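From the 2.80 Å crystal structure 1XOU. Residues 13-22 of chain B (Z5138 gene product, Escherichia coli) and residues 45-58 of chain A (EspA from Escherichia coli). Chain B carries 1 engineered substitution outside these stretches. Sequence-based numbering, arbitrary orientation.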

ATOM      1  N   LEU B  13      -0.506  -5.533 -18.045  1.00 71.80           N
ATOM      2  CA  LEU B  13      -1.058  -5.673 -16.705  1.00 69.96           C
ATOM      3  C   LEU B  13       0.014  -6.147 -15.738  1.00 70.31           C
ATOM      4  O   LEU B  13       0.271  -5.511 -14.717  1.00 70.83           O
ATOM      5  CB  LEU B  13      -2.224  -6.670 -16.720  1.00 67.73           C
ATOM      6  CG  LEU B  13      -3.666  -6.138 -16.818  1.00 67.27           C
ATOM      7  CD1 LEU B  13      -3.689  -4.661 -17.148  1.00 65.00           C
ATOM      8  CD2 LEU B  13      -4.426  -6.928 -17.865  1.00 64.56           C
ATOM      9  N   ASP B  14       0.648  -7.264 -16.062  1.00 70.72           N
ATOM     10  CA  ASP B  14       1.691  -7.798 -15.204  1.00 71.31           C
ATOM     11  C   ASP B  14       2.740  -6.738 -14.872  1.00 71.68           C
ATOM     12  O   ASP B  14       3.085  -6.549 -13.713  1.00 72.54           O
ATOM     13  CB  ASP B  14       2.331  -9.005 -15.878  1.00 72.16           C
ATOM     14  CG  ASP B  14       3.502  -9.542 -15.106  1.00 73.47           C
ATOM     15  OD1 ASP B  14       4.633  -9.073 -15.365  1.00 75.16           O
ATOM     16  OD2 ASP B  14       3.289 -10.423 -14.239  1.00 73.28           O
ATOM     17  N   LYS B  15       3.240  -6.038 -15.884  1.00 72.14           N
ATOM     18  CA  LYS B  15       4.238  -5.002 -15.653  1.00 73.00           C
ATOM     19  C   LYS B  15       3.670  -3.898 -14.772  1.00 71.92           C
ATOM     20  O   LYS B  15       4.344  -3.408 -13.872  1.00 70.72           O
ATOM     21  CB  LYS B  15       4.713  -4.386 -16.979  1.00 75.69           C
ATOM     22  CG  LYS B  15       5.599  -5.276 -17.844  1.00 79.05           C
ATOM     23  CD  LYS B  15       6.019  -4.522 -19.106  1.00 83.14           C
ATOM     24  CE  LYS B  15       6.590  -5.443 -20.190  1.00 84.75           C
ATOM     25  NZ  LYS B  15       6.695  -4.749 -21.516  1.00 84.47           N
ATOM     26  N   LYS B  16       2.434  -3.499 -15.056  1.00 71.65           N
ATOM     27  CA  LYS B  16       1.752  -2.453 -14.296  1.00 71.72           C
ATOM     28  C   LYS B  16       1.651  -2.848 -12.818  1.00 71.90           C
ATOM     29  O   LYS B  16       1.907  -2.036 -11.918  1.00 71.57           O
ATOM     30  CB  LYS B  16       0.343  -2.254 -14.841  1.00 72.42           C
ATOM     31  CG  LYS B  16       0.044  -0.873 -15.349  1.00 74.63           C
ATOM     32  CD  LYS B  16       0.607  -0.657 -16.733  1.00 76.06           C
ATOM     33  CE  LYS B  16      -0.204   0.407 -17.468  1.00 77.68           C
ATOM     34  NZ  LYS B  16      -1.656   0.017 -17.549  1.00 79.48           N
ATOM     35  N   ILE B  17       1.262  -4.101 -12.593  1.00 69.95           N
ATOM     36  CA  ILE B  17       1.111  -4.659 -11.267  1.00 68.89           C
ATOM     37  C   ILE B  17       2.454  -4.722 -10.546  1.00 70.98           C
ATOM     38  O   ILE B  17       2.552  -4.366  -9.370  1.00 73.37           O
ATOM     39  CB  ILE B  17       0.493  -6.059 -11.356  1.00 68.47           C
ATOM     40  CG1 ILE B  17      -0.958  -5.935 -11.830  1.00 67.48           C
ATOM     41  CG2 ILE B  17       0.589  -6.780 -10.011  1.00 67.90           C
ATOM     42  CD1 ILE B  17      -1.674  -7.269 -11.975  1.00 66.43           C
ATOM     43  N   ARG B  18       3.490  -5.178 -11.243  1.00 71.71           N
ATOM     44  CA  ARG B  18       4.828  -5.255 -10.662  1.00 71.31           C
ATOM     45  C   ARG B  18       5.328  -3.882 -10.237  1.00 70.29           C
ATOM     46  O   ARG B  18       6.066  -3.757  -9.267  1.00 69.80           O
ATOM     47  CB  ARG B  18       5.809  -5.827 -11.670  1.00 74.04           C
ATOM     48  CG  ARG B  18       6.290  -7.201 -11.339  1.00 78.32           C
ATOM     49  CD  ARG B  18       5.165  -8.183 -11.428  1.00 83.01           C
ATOM     50  NE  ARG B  18       5.651  -9.559 -11.371  1.00 88.72           N
ATOM     51  CZ  ARG B  18       6.586 -10.054 -12.174  1.00 90.65           C
ATOM     52  NH1 ARG B  18       6.956 -11.324 -12.049  1.00 91.52           N
ATOM     53  NH2 ARG B  18       7.155  -9.276 -13.093  1.00 91.18           N
ATOM     54  N   SER B  19       4.941  -2.853 -10.983  1.00 70.11           N
ATOM     55  CA  SER B  19       5.349  -1.488 -10.665  1.00 70.84           C
ATOM     56  C   SER B  19       4.654  -1.044  -9.388  1.00 70.16           C
ATOM     57  O   SER B  19       5.265  -0.430  -8.513  1.00 70.18           O
ATOM     58  CB  SER B  19       4.965  -0.532 -11.794  1.00 71.14           C
ATOM     59  OG  SER B  19       5.660  -0.838 -12.983  1.00 72.67           O
ATOM     60  N   GLU B  20       3.368  -1.358  -9.297  1.00 68.76           N
ATOM     61  CA  GLU B  20       2.584  -1.004  -8.134  1.00 67.67           C
ATOM     62  C   GLU B  20       3.155  -1.678  -6.898  1.00 66.19           C
ATOM     63  O   GLU B  20       3.082  -1.120  -5.797  1.00 64.85           O
ATOM     64  CB  GLU B  20       1.125  -1.404  -8.346  1.00 70.26           C
ATOM     65  CG  GLU B  20       0.165  -0.261  -8.100  1.00 75.74           C
ATOM     66  CD  GLU B  20       0.578   1.004  -8.836  1.00 79.38           C
ATOM     67  OE1 GLU B  20      -0.080   2.057  -8.658  1.00 80.41           O
ATOM     68  OE2 GLU B  20       1.567   0.948  -9.600  1.00 83.14           O
ATOM     69  N   ILE B  21       3.730  -2.871  -7.077  1.00 63.68           N
ATOM     70  CA  ILE B  21       4.331  -3.581  -5.951  1.00 63.08           C
ATOM     71  C   ILE B  21       5.609  -2.857  -5.512  1.00 63.47           C
ATOM     72  O   ILE B  21       5.801  -2.567  -4.333  1.00 63.63           O
ATOM     73  CB  ILE B  21       4.719  -5.032  -6.294  1.00 62.37           C
ATOM     74  CG1 ILE B  21       3.608  -5.724  -7.089  1.00 62.09           C
ATOM     75  CG2 ILE B  21       5.018  -5.787  -5.015  1.00 58.19           C
ATOM     76  CD1 ILE B  21       2.312  -5.842  -6.384  1.00 65.74           C
ATOM     77  N   GLU B  22       6.479  -2.553  -6.464  1.00 64.11           N
ATOM     78  CA  GLU B  22       7.717  -1.873  -6.127  1.00 65.00           C
ATOM     79  C   GLU B  22       7.441  -0.496  -5.542  1.00 63.44           C
ATOM     80  O   GLU B  22       8.117  -0.073  -4.604  1.00 63.50           O
ATOM     81  CB  GLU B  22       8.604  -1.744  -7.363  1.00 69.06           C
ATOM     82  CG  GLU B  22       8.961  -3.072  -8.026  1.00 75.61           C
ATOM     83  CD  GLU B  22       9.644  -4.051  -7.079  1.00 80.12           C
ATOM     84  OE1 GLU B  22      10.634  -3.653  -6.423  1.00 82.46           O
ATOM     85  OE2 GLU B  22       9.198  -5.218  -6.998  1.00 82.93           O
TER
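Chain A, residues 45-58: AILMFAYMYQAQSD

Chain A packs against chain B as one helix on another, nearly antiparallel, through a small contact of isoleucines and aromatic rings that ends in a polar cluster around Asp B14. Residues 45-57 of chain A are helical, and Asp A58 is the first residue to leave helical phi/psi. Residues 13-22 of chain B are helical throughout. The two axes approach to 11.2 Å with a signed crossing angle of -159°, so the register runs in reverse: Asp B14 lies by Ser A57 (CA to CA 7.8 Å), Ile B17 by Tyr A53 (CA to CA 9.4 Å) and Ile B21 by Ala A50 (CA to CA 7.1 Å). Together the stretches bury 406 Å².

Tyr A53, with chi1 t, points toward chain B and has the largest covered area, 81 Å². CG2 of Ile B17 lies over one face of the Tyr A53 ring, 4.0 Å from its centroid and 18° off the normal, a CH-pi contact. OH of Tyr A53 donates a hydrogen bond to OD2 of Asp B14 (3.1 Å). One turn on, OG of Ser A57 donates to the same OD2 of Asp B14, also at 3.1 Å, so a single carboxylate oxygen accepts from two successive turns of chain A. OD1 of Asp B14 lies 3.4 Å from NH2 of Arg B18 in an intrahelical salt bridge of charges only. NE of Arg B18 approaches the Tyr A53 ring edge, 4.0 Å from CE2 of Tyr A53.

Toward the other end the contact is apolar. CD1 of Ile B21 meets the edge of the Phe A49 ring, 3.4 Å from CE1 of Phe A49, while CG2 of Ile B21 rests 4.1 Å from CB of Ala A50 and 4.4 Å from CG2 of Ile A46.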

ATOM      1  N   ALA A  45       1.484  -7.996   4.528  1.00 50.43           N
ATOM      2  CA  ALA A  45       0.386  -8.199   3.582  1.00 50.41           C
ATOM      3  C   ALA A  45       0.945  -8.162   2.157  1.00 51.51           C
ATOM      4  O   ALA A  45       0.709  -9.074   1.359  1.00 50.88           O
ATOM      5  CB  ALA A  45      -0.678  -7.125   3.756  1.00 47.81           C
ATOM      6  N   ILE A  46       1.705  -7.106   1.861  1.00 52.90           N
ATOM      7  CA  ILE A  46       2.318  -6.919   0.551  1.00 55.08           C
ATOM      8  C   ILE A  46       3.231  -8.070   0.143  1.00 55.91           C
ATOM      9  O   ILE A  46       3.131  -8.578  -0.976  1.00 57.02           O
ATOM     10  CB  ILE A  46       3.143  -5.624   0.502  1.00 56.62           C
ATOM     11  CG1 ILE A  46       2.213  -4.413   0.486  1.00 59.27           C
ATOM     12  CG2 ILE A  46       4.002  -5.604  -0.748  1.00 57.97           C
ATOM     13  CD1 ILE A  46       1.411  -4.276  -0.799  1.00 58.90           C
ATOM     14  N   LEU A  47       4.133  -8.463   1.034  1.00 55.69           N
ATOM     15  CA  LEU A  47       5.047  -9.555   0.741  1.00 55.72           C
ATOM     16  C   LEU A  47       4.277 -10.847   0.467  1.00 56.77           C
ATOM     17  O   LEU A  47       4.628 -11.607  -0.441  1.00 56.92           O
ATOM     18  CB  LEU A  47       6.020  -9.740   1.908  1.00 56.34           C
ATOM     19  CG  LEU A  47       7.450  -9.157   1.805  1.00 56.38           C
ATOM     20  CD1 LEU A  47       7.548  -8.083   0.711  1.00 53.86           C
ATOM     21  CD2 LEU A  47       7.857  -8.618   3.182  1.00 54.28           C
HETATM   22  N   MSE A  48       3.222 -11.106   1.232  1.00 58.20           N
HETATM   23  CA  MSE A  48       2.446 -12.314   0.986  1.00 60.06           C
HETATM   24  C   MSE A  48       1.762 -12.218  -0.368  1.00 60.33           C
HETATM   25  O   MSE A  48       1.799 -13.158  -1.169  1.00 61.00           O
HETATM   26  CB  MSE A  48       1.418 -12.523   2.076  1.00 61.68           C
HETATM   27  CG  MSE A  48       2.032 -12.996   3.354  1.00 65.66           C
HETATM   28 SE   MSE A  48       0.673 -13.319   4.649  1.00 73.56          SE
HETATM   29  CE  MSE A  48       0.505 -11.539   5.367  1.00 69.28           C
ATOM     30  N   PHE A  49       1.152 -11.069  -0.634  1.00 58.55           N
ATOM     31  CA  PHE A  49       0.499 -10.871  -1.915  1.00 57.28           C
ATOM     32  C   PHE A  49       1.501 -10.995  -3.066  1.00 56.10           C
ATOM     33  O   PHE A  49       1.240 -11.664  -4.064  1.00 56.20           O
ATOM     34  CB  PHE A  49      -0.155  -9.492  -1.995  1.00 56.70           C
ATOM     35  CG  PHE A  49      -0.593  -9.133  -3.379  1.00 57.30           C
ATOM     36  CD1 PHE A  49       0.166  -8.250  -4.158  1.00 55.85           C
ATOM     37  CD2 PHE A  49      -1.708  -9.762  -3.953  1.00 57.18           C
ATOM     38  CE1 PHE A  49      -0.172  -7.998  -5.494  1.00 54.74           C
ATOM     39  CE2 PHE A  49      -2.055  -9.522  -5.290  1.00 56.78           C
ATOM     40  CZ  PHE A  49      -1.284  -8.636  -6.066  1.00 56.52           C
ATOM     41  N   ALA A  50       2.645 -10.345  -2.929  1.00 53.99           N
ATOM     42  CA  ALA A  50       3.643 -10.387  -3.974  1.00 53.19           C
ATOM     43  C   ALA A  50       4.043 -11.805  -4.381  1.00 55.44           C
ATOM     44  O   ALA A  50       4.033 -12.129  -5.567  1.00 55.67           O
ATOM     45  CB  ALA A  50       4.864  -9.590  -3.560  1.00 48.27           C
ATOM     46  N   TYR A  51       4.377 -12.680  -3.436  1.00 57.21           N
ATOM     47  CA  TYR A  51       4.784 -14.002  -3.881  1.00 59.74           C
ATOM     48  C   TYR A  51       3.619 -14.809  -4.423  1.00 61.40           C
ATOM     49  O   TYR A  51       3.766 -15.516  -5.407  1.00 62.29           O
ATOM     50  CB  TYR A  51       5.536 -14.774  -2.780  1.00 60.15           C
ATOM     51  CG  TYR A  51       4.694 -15.585  -1.823  1.00 61.27           C
ATOM     52  CD1 TYR A  51       4.351 -15.079  -0.570  1.00 61.74           C
ATOM     53  CD2 TYR A  51       4.278 -16.879  -2.150  1.00 59.62           C
ATOM     54  CE1 TYR A  51       3.612 -15.842   0.338  1.00 61.79           C
ATOM     55  CE2 TYR A  51       3.540 -17.649  -1.248  1.00 59.37           C
ATOM     56  CZ  TYR A  51       3.211 -17.127  -0.004  1.00 60.65           C
ATOM     57  OH  TYR A  51       2.485 -17.871   0.910  1.00 59.05           O
HETATM   58  N   MSE A  52       2.454 -14.698  -3.797  1.00 63.87           N
HETATM   59  CA  MSE A  52       1.289 -15.427  -4.273  1.00 65.79           C
HETATM   60  C   MSE A  52       0.928 -15.003  -5.699  1.00 67.58           C
HETATM   61  O   MSE A  52       0.625 -15.846  -6.545  1.00 67.71           O
HETATM   62  CB  MSE A  52       0.120 -15.187  -3.336  1.00 66.61           C
HETATM   63  CG  MSE A  52       0.386 -15.687  -1.941  1.00 70.70           C
HETATM   64 SE   MSE A  52      -1.097 -15.396  -0.758  1.00 75.88          SE
HETATM   65  CE  MSE A  52      -2.329 -16.660  -1.567  1.00 73.96           C
ATOM     66  N   TYR A  53       0.954 -13.700  -5.971  1.00 69.33           N
ATOM     67  CA  TYR A  53       0.649 -13.217  -7.313  1.00 71.54           C
ATOM     68  C   TYR A  53       1.690 -13.813  -8.251  1.00 74.74           C
ATOM     69  O   TYR A  53       1.363 -14.376  -9.289  1.00 74.54           O
ATOM     70  CB  TYR A  53       0.727 -11.693  -7.388  1.00 68.40           C
ATOM     71  CG  TYR A  53       0.680 -11.188  -8.814  1.00 68.88           C
ATOM     72  CD1 TYR A  53      -0.512 -11.209  -9.545  1.00 70.29           C
ATOM     73  CD2 TYR A  53       1.837 -10.745  -9.459  1.00 68.80           C
ATOM     74  CE1 TYR A  53      -0.553 -10.804 -10.889  1.00 69.77           C
ATOM     75  CE2 TYR A  53       1.810 -10.336 -10.803  1.00 69.77           C
ATOM     76  CZ  TYR A  53       0.607 -10.371 -11.511  1.00 70.86           C
ATOM     77  OH  TYR A  53       0.557  -9.977 -12.834  1.00 71.37           O
ATOM     78  N   GLN A  54       2.953 -13.681  -7.860  1.00 79.17           N
ATOM     79  CA  GLN A  54       4.072 -14.197  -8.630  1.00 83.47           C
ATOM     80  C   GLN A  54       3.851 -15.661  -8.992  1.00 84.35           C
ATOM     81  O   GLN A  54       4.200 -16.094 -10.084  1.00 84.87           O
ATOM     82  CB  GLN A  54       5.364 -14.060  -7.819  1.00 87.13           C
ATOM     83  CG  GLN A  54       6.595 -14.625  -8.507  1.00 92.86           C
ATOM     84  CD  GLN A  54       7.015 -13.802  -9.712  1.00 96.63           C
ATOM     85  OE1 GLN A  54       7.872 -14.218 -10.498  1.00 99.69           O
ATOM     86  NE2 GLN A  54       6.418 -12.621  -9.859  1.00 97.87           N
ATOM     87  N   ALA A  55       3.270 -16.418  -8.072  1.00 85.64           N
ATOM     88  CA  ALA A  55       3.016 -17.831  -8.307  1.00 88.06           C
ATOM     89  C   ALA A  55       1.943 -18.049  -9.373  1.00 89.94           C
ATOM     90  O   ALA A  55       2.102 -18.890 -10.258  1.00 90.52           O
ATOM     91  CB  ALA A  55       2.610 -18.513  -7.002  1.00 87.90           C
ATOM     92  N   GLN A  56       0.845 -17.305  -9.292  1.00 91.80           N
ATOM     93  CA  GLN A  56      -0.212 -17.455 -10.280  1.00 94.55           C
ATOM     94  C   GLN A  56       0.380 -17.056 -11.619  1.00 95.95           C
ATOM     95  O   GLN A  56       0.413 -17.840 -12.569  1.00 96.02           O
ATOM     96  CB  GLN A  56      -1.395 -16.542  -9.952  1.00 96.15           C
ATOM     97  CG  GLN A  56      -1.894 -16.653  -8.522  1.00100.56           C
ATOM     98  CD  GLN A  56      -1.896 -18.085  -7.998  1.00103.61           C
ATOM     99  OE1 GLN A  56      -2.463 -18.987  -8.618  1.00104.62           O
ATOM    100  NE2 GLN A  56      -1.260 -18.296  -6.845  1.00104.87           N
ATOM    101  N   SER A  57       0.863 -15.821 -11.662  1.00 97.90           N
ATOM    102  CA  SER A  57       1.480 -15.225 -12.839  1.00 99.22           C
ATOM    103  C   SER A  57       2.337 -16.171 -13.680  1.00100.13           C
ATOM    104  O   SER A  57       2.251 -16.155 -14.906  1.00 99.99           O
ATOM    105  CB  SER A  57       2.323 -14.027 -12.407  1.00 98.96           C
ATOM    106  OG  SER A  57       2.889 -13.368 -13.521  1.00100.00           O
ATOM    107  N   ASP A  58       3.167 -16.991 -13.045  1.00101.86           N
ATOM    108  CA  ASP A  58       4.007 -17.894 -13.824  1.00104.33           C
ATOM    109  C   ASP A  58       3.416 -19.298 -13.984  1.00105.51           C
ATOM    110  O   ASP A  58       4.069 -20.306 -13.713  1.00105.52           O
ATOM    111  CB  ASP A  58       5.438 -17.943 -13.241  1.00104.34           C
ATOM    112  CG  ASP A  58       5.520 -18.661 -11.901  1.00103.77           C
ATOM    113  OD1 ASP A  58       6.563 -18.523 -11.221  1.00101.61           O
ATOM    114  OD2 ASP A  58       4.559 -19.370 -11.535  1.00104.09           O
TER